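Local coordinates for protein gamma-resorcylate decarboxylase (Polaromonas, PDB 4QRO) that probably catalyses the manganese-dependent, non-oxidative decarboxylation of gamma-resorcylate (2,6-dihydroxybenzoate) to resorcinol, at residues D38-R43 / A89-R94; Q65-A68 / R72-E75; T76-N81 / L113-K118; G129-N134 / L140-A145. All coordinates share one frame; numbering follows the deposited sequence.

Contact 1: residues D38-R43 / A89-R94; sequences DIQDRR and AKQPTR
The side-chain amides of Gln40 and Gln91 meet with their planes 52° apart. Gln91 brings its NH2 group, and both acceptors of Gln40 lie near the plane of the Gln91 amide. Gln91 NE2 donates to the backbone Gln40 O at 2.9 Å, in the carbonyl plane and on a lone pair. It also donates to Gln40 OE1 at 3.0 Å. This second bond is straighter (159° at the hydrogen), but NE2 stands above the plane of the Gln40 amide rather than on a lone pair. Gln40 folds back at chi2 (-63°), which brings OE1 round to where one donor reaches both it and the backbone O. Lys90 crosses the Gln40 side chain at about a right angle. Its CB lies 3.5 Å from Gln40 OE1, while its amine end leads away. Gln40 NE2 turns to Gln87 OE1 on helix 70-90. With an alanine at Gln91, Gln40 O and OE1 would probably lose their shared donor, and the Gln40 amide would turn more freely. This is a polar surface contact. One NH2 group bridges two acceptors of a single residue, tying the turn before helix 42-49 to the turn that follows helix 70-90.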
loop_
_atom_site.group_PDB
_atom_site.type_symbol
_atom_site.label_atom_id
_atom_site.label_comp_id
_atom_site.label_asym_id
_atom_site.label_seq_id
_atom_site.Cartn_x
_atom_site.Cartn_y
_atom_site.Cartn_z
ATOM N N ASP A 38 12.439 29.595 1.662
ATOM C CA ASP A 38 11.691 30.762 1.213
ATOM C C ASP A 38 10.214 30.600 1.510
ATOM O O ASP A 38 9.593 29.666 1.056
ATOM C CB ASP A 38 11.900 31.035 -0.278
ATOM C CG ASP A 38 10.809 31.915 -0.844
ATOM O OD1 ASP A 38 10.692 33.087 -0.429
ATOM O OD2 ASP A 38 10.019 31.402 -1.642
ATOM N N ILE A 39 9.667 31.503 2.312
ATOM C CA ILE A 39 8.233 31.565 2.536
ATOM C C ILE A 39 7.625 32.792 1.886
ATOM O O ILE A 39 6.606 32.687 1.242
ATOM C CB ILE A 39 7.915 31.547 4.034
ATOM C CG1 ILE A 39 8.268 30.176 4.623
ATOM C CG2 ILE A 39 6.447 31.890 4.272
ATOM C CD1 ILE A 39 8.226 30.158 6.130
ATOM N N GLN A 40 8.272 33.955 2.026
ATOM C CA GLN A 40 7.666 35.244 1.650
ATOM C C GLN A 40 7.744 35.645 0.170
ATOM O O GLN A 40 6.925 36.455 -0.295
ATOM C CB GLN A 40 8.286 36.395 2.476
ATOM C CG GLN A 40 8.207 36.225 3.982
ATOM C CD GLN A 40 6.776 36.175 4.513
ATOM O OE1 GLN A 40 5.889 36.915 4.067
ATOM N NE2 GLN A 40 6.546 35.303 5.464
ATOM N N ASP A 41 8.705 35.133 -0.573
ATOM C CA ASP A 41 9.034 35.745 -1.865
ATOM C C ASP A 41 8.601 34.876 -3.040
ATOM O O ASP A 41 7.502 35.026 -3.553
ATOM C CB ASP A 41 10.523 36.144 -1.896
ATOM C CG ASP A 41 11.006 36.599 -3.278
ATOM O OD1 ASP A 41 10.175 36.914 -4.148
ATOM O OD2 ASP A 41 12.232 36.643 -3.504
ATOM N N ARG A 42 9.438 33.958 -3.466
ATOM C CA ARG A 42 9.123 33.212 -4.685
ATOM C C ARG A 42 7.893 32.319 -4.520
ATOM O O ARG A 42 7.094 32.174 -5.453
ATOM C CB ARG A 42 10.343 32.408 -5.146
ATOM C CG ARG A 42 10.080 31.521 -6.355
ATOM C CD ARG A 42 11.388 30.953 -6.857
ATOM N NE ARG A 42 11.185 29.968 -7.906
ATOM C CZ ARG A 42 11.708 28.739 -7.922
ATOM N NH1 ARG A 42 11.449 27.946 -8.958
ATOM N NH2 ARG A 42 12.492 28.295 -6.929
ATOM N N ARG A 43 7.739 31.755 -3.325
ATOM C CA ARG A 43 6.591 30.938 -2.975
ATOM C C ARG A 43 5.271 31.643 -3.253
ATOM O O ARG A 43 4.378 31.063 -3.870
ATOM C CB ARG A 43 6.670 30.507 -1.502
ATOM C CG ARG A 43 5.571 29.553 -1.059
ATOM C CD ARG A 43 5.704 29.160 0.411
ATOM N NE ARG A 43 7.003 28.541 0.722
ATOM C CZ ARG A 43 7.174 27.337 1.272
ATOM N NH1 ARG A 43 6.141 26.528 1.589
ATOM N NH2 ARG A 43 8.405 26.912 1.473
ATOM N N ALA A 89 2.242 35.972 10.025
ATOM C CA ALA A 89 1.875 37.360 10.337
ATOM C C ALA A 89 2.299 38.364 9.265
ATOM O O ALA A 89 1.693 39.422 9.148
ATOM C CB ALA A 89 2.446 37.775 11.698
ATOM N N LYS A 90 3.328 38.044 8.486
ATOM C CA LYS A 90 3.808 38.947 7.444
ATOM C C LYS A 90 2.902 38.969 6.223
ATOM O O LYS A 90 2.784 39.992 5.583
ATOM C CB LYS A 90 5.231 38.604 7.032
ATOM C CG LYS A 90 6.240 38.668 8.167
ATOM C CD LYS A 90 7.673 38.533 7.654
ATOM C CE LYS A 90 8.689 39.143 8.608
ATOM N NZ LYS A 90 9.724 39.942 7.881
ATOM N N GLN A 91 2.268 37.845 5.895
ATOM C CA GLN A 91 1.284 37.810 4.800
ATOM C C GLN A 91 0.089 36.971 5.245
ATOM O O GLN A 91 -0.096 35.837 4.766
ATOM C CB GLN A 91 1.928 37.253 3.513
ATOM C CG GLN A 91 3.014 38.143 2.947
ATOM C CD GLN A 91 3.442 37.776 1.522
ATOM O OE1 GLN A 91 2.655 37.882 0.572
ATOM N NE2 GLN A 91 4.700 37.365 1.366
ATOM N N PRO A 92 -0.721 37.516 6.185
ATOM C CA PRO A 92 -1.795 36.752 6.823
ATOM C C PRO A 92 -3.007 36.448 5.917
ATOM O O PRO A 92 -3.850 35.630 6.293
ATOM C CB PRO A 92 -2.213 37.630 8.026
ATOM C CG PRO A 92 -1.831 39.016 7.626
ATOM C CD PRO A 92 -0.656 38.907 6.690
ATOM N N THR A 93 -3.092 37.068 4.746
ATOM C CA THR A 93 -4.141 36.683 3.771
ATOM C C THR A 93 -3.764 35.465 2.909
ATOM O O THR A 93 -4.620 34.902 2.232
ATOM C CB THR A 93 -4.510 37.852 2.846
ATOM O OG1 THR A 93 -3.447 38.122 1.915
ATOM C CG2 THR A 93 -4.812 39.109 3.674
ATOM N N ARG A 94 -2.498 35.049 2.955
ATOM C CA ARG A 94 -1.970 33.993 2.075
ATOM C C ARG A 94 -1.532 32.722 2.797
ATOM O O ARG A 94 -1.368 31.678 2.161
ATOM C CB ARG A 94 -0.764 34.540 1.300
ATOM C CG ARG A 94 -1.008 35.811 0.501
ATOM C CD ARG A 94 -2.258 35.747 -0.326
ATOM N NE ARG A 94 -2.136 34.776 -1.416
ATOM C CZ ARG A 94 -1.584 35.022 -2.592
ATOM N NH1 ARG A 94 -1.070 36.224 -2.867
ATOM N NH2 ARG A 94 -1.552 34.063 -3.512
#

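Contact 2: residues Q65-A68 / R72-E75; sequences QAIA and RANE
Ile67 packs on the flank of helix 70-90 at Arg72 and Ala73. From its CA the side chain heads for the helix. CB comes first, 4.0 Å from Ala73 CB. At CB the chain forks. The CG2 methyl is anti to the backbone N of Ile67, and this branch makes the closest approach. It rests 3.4 Å from Ala73 N and 3.7 Å from Ala73 CA, on the backbone of the helix. The same methyl also lies 3.9 Å from Arg72 CB, at the root of a side chain whose charged end leads away. The other branch, CG1, lies beside the backbone N and carries CD1 onward to Thr76, in the next turn of the same helix. Ala73 answers with its own methyl. Its CB is 3.9 Å from Ile67 CG2 and 3.8 Å from Ile67 O, and it also touches Gln104. No hydrogen bond joins the two segments. The loop's polar bonds go to other parts of the chain, such as Gln65 OE1 to the backbone N of Asn128 on strand 125-128. Contact between loop and helix is therefore a matter of shape and apolar burial. A branched side chain fits against the small alanine, and one methyl reaches the helix backbone. This packs the loop that follows strand 52-59 against the early turns of the helix it leads into.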
loop_
_atom_site.group_PDB
_atom_site.type_symbol
_atom_site.label_atom_id
_atom_site.label_comp_id
_atom_site.label_asym_id
_atom_site.label_seq_id
_atom_site.Cartn_x
_atom_site.Cartn_y
_atom_site.Cartn_z
ATOM N N GLN A 65 9.991 14.746 14.992
ATOM C CA GLN A 65 9.776 13.327 15.253
ATOM C C GLN A 65 11.049 12.485 15.370
ATOM O O GLN A 65 10.990 11.300 15.796
ATOM C CB GLN A 65 8.874 12.735 14.180
ATOM C CG GLN A 65 7.403 13.049 14.406
ATOM C CD GLN A 65 7.050 14.509 14.271
ATOM O OE1 GLN A 65 7.058 15.033 13.181
ATOM N NE2 GLN A 65 6.706 15.174 15.394
ATOM N N ALA A 66 12.177 13.071 14.954
ATOM C CA ALA A 66 13.466 12.400 15.007
ATOM C C ALA A 66 14.335 12.957 16.166
ATOM O O ALA A 66 15.466 12.568 16.320
ATOM C CB ALA A 66 14.195 12.542 13.671
ATOM N N ILE A 67 13.800 13.845 16.987
ATOM C CA ILE A 67 14.577 14.386 18.098
ATOM C C ILE A 67 14.297 13.556 19.366
ATOM O O ILE A 67 13.257 13.686 20.016
ATOM C CB ILE A 67 14.283 15.870 18.286
ATOM C CG1 ILE A 67 14.668 16.649 17.001
ATOM C CG2 ILE A 67 15.014 16.389 19.537
ATOM C CD1 ILE A 67 14.194 18.089 17.039
ATOM N N ALA A 68 15.252 12.709 19.712
ATOM C CA ALA A 68 15.016 11.636 20.676
ATOM C C ALA A 68 15.010 12.111 22.118
ATOM O O ALA A 68 14.461 11.448 22.990
ATOM C CB ALA A 68 16.021 10.545 20.478
ATOM N N ARG A 72 14.529 18.464 24.273
ATOM C CA ARG A 72 15.006 19.133 23.067
ATOM C C ARG A 72 13.939 19.195 21.962
ATOM O O ARG A 72 13.847 20.195 21.247
ATOM C CB ARG A 72 16.265 18.493 22.525
ATOM C CG ARG A 72 17.451 18.704 23.444
ATOM C CD ARG A 72 18.699 18.043 22.891
ATOM N NE ARG A 72 19.885 18.491 23.612
ATOM C CZ ARG A 72 20.463 19.680 23.454
ATOM N NH1 ARG A 72 19.981 20.573 22.592
ATOM N NH2 ARG A 72 21.539 19.982 24.168
ATOM N N ALA A 73 13.144 18.136 21.817
ATOM C CA ALA A 73 12.046 18.122 20.821
ATOM C C ALA A 73 11.088 19.255 21.070
ATOM O O ALA A 73 10.697 19.977 20.157
ATOM C CB ALA A 73 11.320 16.790 20.858
ATOM N N ASN A 74 10.735 19.438 22.334
ATOM C CA ASN A 74 9.837 20.496 22.737
ATOM C C ASN A 74 10.395 21.888 22.417
ATOM O O ASN A 74 9.683 22.743 21.889
ATOM C CB ASN A 74 9.523 20.357 24.221
ATOM C CG ASN A 74 8.452 21.320 24.682
ATOM O OD1 ASN A 74 7.342 21.344 24.155
ATOM N ND2 ASN A 74 8.786 22.138 25.675
ATOM N N GLU A 75 11.674 22.098 22.714
ATOM C CA GLU A 75 12.367 23.355 22.387
ATOM C C GLU A 75 12.385 23.673 20.880
ATOM O O GLU A 75 12.118 24.807 20.479
ATOM C CB GLU A 75 13.803 23.334 22.960
ATOM C CG GLU A 75 13.837 23.375 24.491
ATOM C CD GLU A 75 15.173 22.940 25.093
ATOM O OE1 GLU A 75 15.294 22.993 26.329
ATOM O OE2 GLU A 75 16.103 22.539 24.358
#

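Contact 3: residues T76-N81 / L113-K118; sequences TARRAN and LERCVK
Arg115 reaches across to Arg78 and Asn81 and has more surface buried here than any other residue. Its CG is anti to its backbone N (chi1 -169°), and a bend at chi3 swings the guanidinium in beside Arg78, with Arg115 NH2 3.6 Å from Arg78 O. Arg78 crosses it at about a right angle. Arg78 CZ lies over one face of the Arg115 guanidinium, offset toward the rim, with the planes 41° apart. Arg78 NH1 is 3.7 Å from Arg115 NE, so like charges come close. Acids probably offset this: Arg115 NH1 pairs with Asp82 and NH2 with Glu112. Asn81 points at the other helix. Its CB lies 4.1 Å from Arg115 NH2, and its ND2 is 3.3 Å from Cys116 SG. That ND2 donates to Glu112 OE2 and Ala100 O, so Glu112 serves both Asn81 and Arg115. The short helix segments run nearly parallel, 8° apart, with axes 11.3 Å from each other. Strand 95-97 falls between the two helices in sequence. They are neighbours in the helical layer around the amidohydrolase barrel. Leu113 points away from segment 76-81 and packs on Val154 and Leu157 of helix 148-157. Cys116 also touches Ala99 and Phe122.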
loop_
_atom_site.group_PDB
_atom_site.type_symbol
_atom_site.label_atom_id
_atom_site.label_comp_id
_atom_site.label_asym_id
_atom_site.label_seq_id
_atom_site.Cartn_x
_atom_site.Cartn_y
_atom_site.Cartn_z
ATOM N N THR A 76 12.722 22.676 20.055
ATOM C CA THR A 76 12.720 22.826 18.619
ATOM C C THR A 76 11.302 23.131 18.094
ATOM O O THR A 76 11.119 24.024 17.276
ATOM C CB THR A 76 13.260 21.552 17.943
ATOM O OG1 THR A 76 14.575 21.260 18.451
ATOM C CG2 THR A 76 13.345 21.710 16.448
ATOM N N ALA A 77 10.313 22.380 18.563
ATOM C CA ALA A 77 8.924 22.616 18.150
ATOM C C ALA A 77 8.480 24.063 18.469
ATOM O O ALA A 77 7.873 24.747 17.649
ATOM C CB ALA A 77 7.994 21.598 18.809
ATOM N N ARG A 78 8.810 24.528 19.658
ATOM C CA ARG A 78 8.413 25.884 20.101
ATOM C C ARG A 78 9.058 26.972 19.245
ATOM O O ARG A 78 8.390 27.927 18.844
ATOM C CB ARG A 78 8.748 26.059 21.579
ATOM C CG ARG A 78 7.773 25.291 22.478
ATOM C CD ARG A 78 8.129 25.351 23.954
ATOM N NE ARG A 78 8.299 26.719 24.424
ATOM C CZ ARG A 78 7.369 27.478 25.013
ATOM N NH1 ARG A 78 6.142 27.030 25.262
ATOM N NH2 ARG A 78 7.684 28.714 25.378
ATOM N N ARG A 79 10.341 26.807 18.958
ATOM C CA ARG A 79 11.067 27.700 18.053
ATOM C C ARG A 79 10.470 27.688 16.643
ATOM O O ARG A 79 10.288 28.747 16.037
ATOM C CB ARG A 79 12.548 27.305 17.983
ATOM C CG ARG A 79 13.385 27.803 19.148
ATOM C CD ARG A 79 14.865 27.759 18.804
ATOM N NE ARG A 79 15.309 26.373 18.691
ATOM C CZ ARG A 79 15.706 25.623 19.714
ATOM N NH1 ARG A 79 15.754 26.114 20.951
ATOM N NH2 ARG A 79 16.070 24.372 19.501
ATOM N N ALA A 80 10.176 26.489 16.128
ATOM C CA ALA A 80 9.625 26.340 14.777
ATOM C C ALA A 80 8.251 26.939 14.675
ATOM O O ALA A 80 7.932 27.566 13.680
ATOM C CB ALA A 80 9.606 24.864 14.331
ATOM N N ASN A 81 7.441 26.767 15.716
ATOM C CA ASN A 81 6.085 27.270 15.708
ATOM C C ASN A 81 6.068 28.792 15.883
ATOM O O ASN A 81 5.256 29.480 15.260
ATOM C CB ASN A 81 5.277 26.579 16.796
ATOM C CG ASN A 81 5.078 25.092 16.522
ATOM O OD1 ASN A 81 5.042 24.672 15.370
ATOM N ND2 ASN A 81 4.962 24.295 17.588
ATOM N N LEU A 113 0.136 22.145 21.348
ATOM C CA LEU A 113 -0.980 22.284 20.436
ATOM C C LEU A 113 -1.966 23.332 20.953
ATOM O O LEU A 113 -2.464 24.149 20.186
ATOM C CB LEU A 113 -1.692 20.956 20.194
ATOM C CG LEU A 113 -2.819 21.070 19.137
ATOM C CD1 LEU A 113 -2.286 21.461 17.759
ATOM C CD2 LEU A 113 -3.589 19.769 19.070
ATOM N N GLU A 114 -2.244 23.313 22.253
ATOM C CA GLU A 114 -3.087 24.355 22.843
ATOM C C GLU A 114 -2.498 25.745 22.591
ATOM O O GLU A 114 -3.216 26.613 22.125
ATOM C CB GLU A 114 -3.313 24.114 24.335
ATOM C CG GLU A 114 -4.232 22.933 24.621
ATOM C CD GLU A 114 -4.628 22.848 26.079
ATOM O OE1 GLU A 114 -3.837 22.292 26.872
ATOM O OE2 GLU A 114 -5.730 23.336 26.420
ATOM N N ARG A 115 -1.199 25.915 22.820
ATOM C CA ARG A 115 -0.515 27.202 22.597
ATOM C C ARG A 115 -0.574 27.621 21.129
ATOM O O ARG A 115 -0.888 28.772 20.825
ATOM C CB ARG A 115 0.941 27.169 23.075
ATOM C CG ARG A 115 1.609 28.545 23.106
ATOM C CD ARG A 115 3.069 28.491 23.558
ATOM N NE ARG A 115 3.926 27.961 22.498
ATOM C CZ ARG A 115 4.575 28.671 21.570
ATOM N NH1 ARG A 115 4.533 30.000 21.546
ATOM N NH2 ARG A 115 5.293 28.031 20.645
ATOM N N CYS A 116 -0.292 26.687 20.219
ATOM C CA CYS A 116 -0.355 26.994 18.795
ATOM C C CYS A 116 -1.744 27.430 18.320
ATOM O O CYS A 116 -1.846 28.363 17.526
ATOM C CB CYS A 116 0.141 25.801 17.972
ATOM S SG CYS A 116 1.932 25.595 18.005
ATOM N N VAL A 117 -2.798 26.766 18.793
ATOM C CA VAL A 117 -4.174 27.077 18.361
ATOM C C VAL A 117 -4.687 28.369 19.033
ATOM O O VAL A 117 -5.226 29.237 18.361
ATOM C CB VAL A 117 -5.176 25.906 18.626
ATOM C CG1 VAL A 117 -6.597 26.305 18.235
ATOM C CG2 VAL A 117 -4.796 24.644 17.855
ATOM N N LYS A 118 -4.504 28.481 20.347
ATOM C CA LYS A 118 -5.121 29.555 21.143
ATOM C C LYS A 118 -4.317 30.845 21.097
ATOM O O LYS A 118 -4.892 31.930 21.108
ATOM C CB LYS A 118 -5.295 29.123 22.608
ATOM C CG LYS A 118 -6.399 28.098 22.886
ATOM C CD LYS A 118 -6.208 27.495 24.283
ATOM C CE LYS A 118 -7.506 27.257 25.047
ATOM N NZ LYS A 118 -8.319 26.148 24.483
#

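Contact 4: residues G129-N134 / L140-A145; sequences GFSQDN and LYYDMA
Tyr142 drives its hydroxyl between Gly129 and Ser131, and the packing is tight here. Tyr142 OH donates to Gly129 O at 2.6 Å. Ser131 OG stands 2.6 Å from Tyr142 OH, in the plane of the ring at its edge. A phenylalanine in place of Tyr142 would probably leave Gly129 O and Ser131 OG without this buried partner. Phe130 CG sits between the backbone N and the carbonyl carbon (chi1 63°), which sets the ring beside that of Tyr141, pointing the same way. Phe130 CB sits over the centre of the Tyr141 ring, 3.9 Å from the centroid, in a CH-pi contact. The two rings are oblique, with planes at 43°, and Tyr141 OH bonds to Glu192. The other end is sparser. Leu140 CD1 touches Asp133 CB at 3.5 Å, while the Asp133 carboxylate turns to Arg135. Past Tyr142, Asp143 OD2 bonds to His179 NE2 of the second subunit. Ser131 N to Leu140 O (3.0 Å) and Leu140 N to Ser131 O (2.9 Å) close a single antiparallel bridge, a hydrogen-bonded pair. It pinches the long loop between strand 125-128 and helix 148-157, a beta-alpha loop of the amidohydrolase barrel.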
loop_
_atom_site.group_PDB
_atom_site.type_symbol
_atom_site.label_atom_id
_atom_site.label_comp_id
_atom_site.label_asym_id
_atom_site.label_seq_id
_atom_site.Cartn_x
_atom_site.Cartn_y
_atom_site.Cartn_z
ATOM N N GLY A 129 4.664 10.931 11.149
ATOM C CA GLY A 129 4.621 9.546 11.564
ATOM C C GLY A 129 5.106 9.349 12.990
ATOM O O GLY A 129 5.001 10.252 13.834
ATOM N N PHE A 130 5.658 8.166 13.258
ATOM C CA PHE A 130 6.085 7.809 14.607
ATOM C C PHE A 130 7.183 8.705 15.152
ATOM O O PHE A 130 7.953 9.332 14.400
ATOM C CB PHE A 130 6.581 6.355 14.648
ATOM C CG PHE A 130 7.802 6.102 13.802
ATOM C CD1 PHE A 130 9.076 6.341 14.300
ATOM C CD2 PHE A 130 7.679 5.590 12.516
ATOM C CE1 PHE A 130 10.199 6.121 13.519
ATOM C CE2 PHE A 130 8.797 5.364 11.733
ATOM C CZ PHE A 130 10.061 5.628 12.227
ATOM N N SER A 131 7.296 8.709 16.478
ATOM C CA SER A 131 8.364 9.438 17.153
ATOM C C SER A 131 9.449 8.517 17.716
ATOM O O SER A 131 9.196 7.366 18.121
ATOM C CB SER A 131 7.784 10.279 18.287
ATOM O OG SER A 131 6.960 11.278 17.777
ATOM N N GLN A 132 10.652 9.056 17.731
ATOM C CA GLN A 132 11.791 8.458 18.403
ATOM C C GLN A 132 11.912 9.162 19.750
ATOM O O GLN A 132 11.886 10.383 19.802
ATOM C CB GLN A 132 13.058 8.663 17.578
ATOM C CG GLN A 132 13.095 7.872 16.267
ATOM C CD GLN A 132 14.263 8.267 15.378
ATOM O OE1 GLN A 132 14.172 9.205 14.618
ATOM N NE2 GLN A 132 15.375 7.547 15.488
ATOM N N ASP A 133 12.020 8.390 20.824
ATOM C CA ASP A 133 12.241 8.928 22.169
ATOM C C ASP A 133 13.261 8.010 22.798
ATOM O O ASP A 133 13.083 6.779 22.802
ATOM C CB ASP A 133 10.937 8.949 22.988
ATOM C CG ASP A 133 11.095 9.625 24.380
ATOM O OD1 ASP A 133 12.115 9.471 25.115
ATOM O OD2 ASP A 133 10.146 10.319 24.761
ATOM N N ASN A 134 14.358 8.603 23.274
ATOM C CA ASN A 134 15.418 7.845 23.969
ATOM C C ASN A 134 14.913 6.970 25.101
ATOM O O ASN A 134 15.506 5.941 25.388
ATOM C CB ASN A 134 16.529 8.806 24.498
ATOM C CG ASN A 134 17.457 9.288 23.401
ATOM O OD1 ASN A 134 17.751 8.552 22.457
ATOM N ND2 ASN A 134 17.920 10.522 23.511
ATOM N N LEU A 140 7.357 5.164 18.747
ATOM C CA LEU A 140 6.147 5.571 19.366
ATOM C C LEU A 140 5.083 5.859 18.296
ATOM O O LEU A 140 5.255 6.755 17.470
ATOM C CB LEU A 140 6.448 6.807 20.192
ATOM C CG LEU A 140 7.402 6.582 21.375
ATOM C CD1 LEU A 140 7.691 7.941 21.980
ATOM C CD2 LEU A 140 6.810 5.679 22.456
ATOM N N TYR A 141 4.039 5.043 18.299
ATOM C CA TYR A 141 2.865 5.230 17.477
ATOM C C TYR A 141 1.717 5.759 18.319
ATOM O O TYR A 141 1.534 5.383 19.468
ATOM C CB TYR A 141 2.476 3.899 16.816
ATOM C CG TYR A 141 3.469 3.466 15.765
ATOM C CD1 TYR A 141 4.630 2.755 16.102
ATOM C CD2 TYR A 141 3.272 3.805 14.431
ATOM C CE1 TYR A 141 5.558 2.395 15.117
ATOM C CE2 TYR A 141 4.187 3.464 13.456
ATOM C CZ TYR A 141 5.318 2.751 13.794
ATOM O OH TYR A 141 6.196 2.401 12.788
ATOM N N TYR A 142 0.828 6.507 17.678
ATOM C CA TYR A 142 -0.140 7.341 18.415
ATOM C C TYR A 142 -1.465 6.626 18.725
ATOM O O TYR A 142 -2.365 7.232 19.257
ATOM C CB TYR A 142 -0.299 8.703 17.721
ATOM C CG TYR A 142 1.053 9.289 17.355
ATOM C CD1 TYR A 142 2.092 9.326 18.291
ATOM C CD2 TYR A 142 1.305 9.805 16.081
ATOM C CE1 TYR A 142 3.340 9.844 17.971
ATOM C CE2 TYR A 142 2.555 10.322 15.747
ATOM C CZ TYR A 142 3.577 10.342 16.706
ATOM O OH TYR A 142 4.827 10.845 16.396
ATOM N N ASP A 143 -1.544 5.324 18.431
ATOM C CA ASP A 143 -2.598 4.467 18.959
ATOM C C ASP A 143 -2.316 4.044 20.390
ATOM O O ASP A 143 -3.246 3.665 21.093
ATOM C CB ASP A 143 -2.782 3.202 18.114
ATOM C CG ASP A 143 -1.500 2.399 17.998
ATOM O OD1 ASP A 143 -0.551 2.908 17.384
ATOM O OD2 ASP A 143 -1.441 1.268 18.514
ATOM N N MET A 144 -1.049 4.091 20.811
ATOM C CA MET A 144 -0.652 3.593 22.146
ATOM C C MET A 144 -1.393 4.386 23.230
ATOM O O MET A 144 -1.658 5.569 23.054
ATOM C CB MET A 144 0.866 3.671 22.352
ATOM C CG MET A 144 1.696 2.807 21.399
ATOM S SD MET A 144 3.452 3.329 21.379
ATOM C CE MET A 144 4.257 1.970 20.534
ATOM N N ALA A 145 -1.705 3.720 24.346
ATOM C CA ALA A 145 -2.615 4.261 25.367
ATOM C C ALA A 145 -2.228 5.640 25.915
ATOM O O ALA A 145 -3.100 6.468 26.240
ATOM C CB ALA A 145 -2.737 3.264 26.518
#

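In the fold
Helix 70-90 links three of the contacts: contact 2 near its start, contact 3 in its middle and contact 1 at its end. Contacts 2 and 3 touch, with Ile67 CD1 3.5 Å from Thr76 OG1. Contacts 2 and 4 join two loops through probable backbone bonds, Gln65 O to Gln132 N at 3.0 Å and Ala68 O to Asn134 N at 2.9 Å. Contact 1 stands apart, its centre about 33 Å from that of contact 4, on the opposite side of the chain's centre. Contact 4 lies outside the pocket: Gly129 is about 11 Å from both the bound 2-nitroresorcinol and the manganese ion, which Glu8, His10, His164 and Asp287 hold. In contact 1, Arg43 bonds to the backbone O of His10.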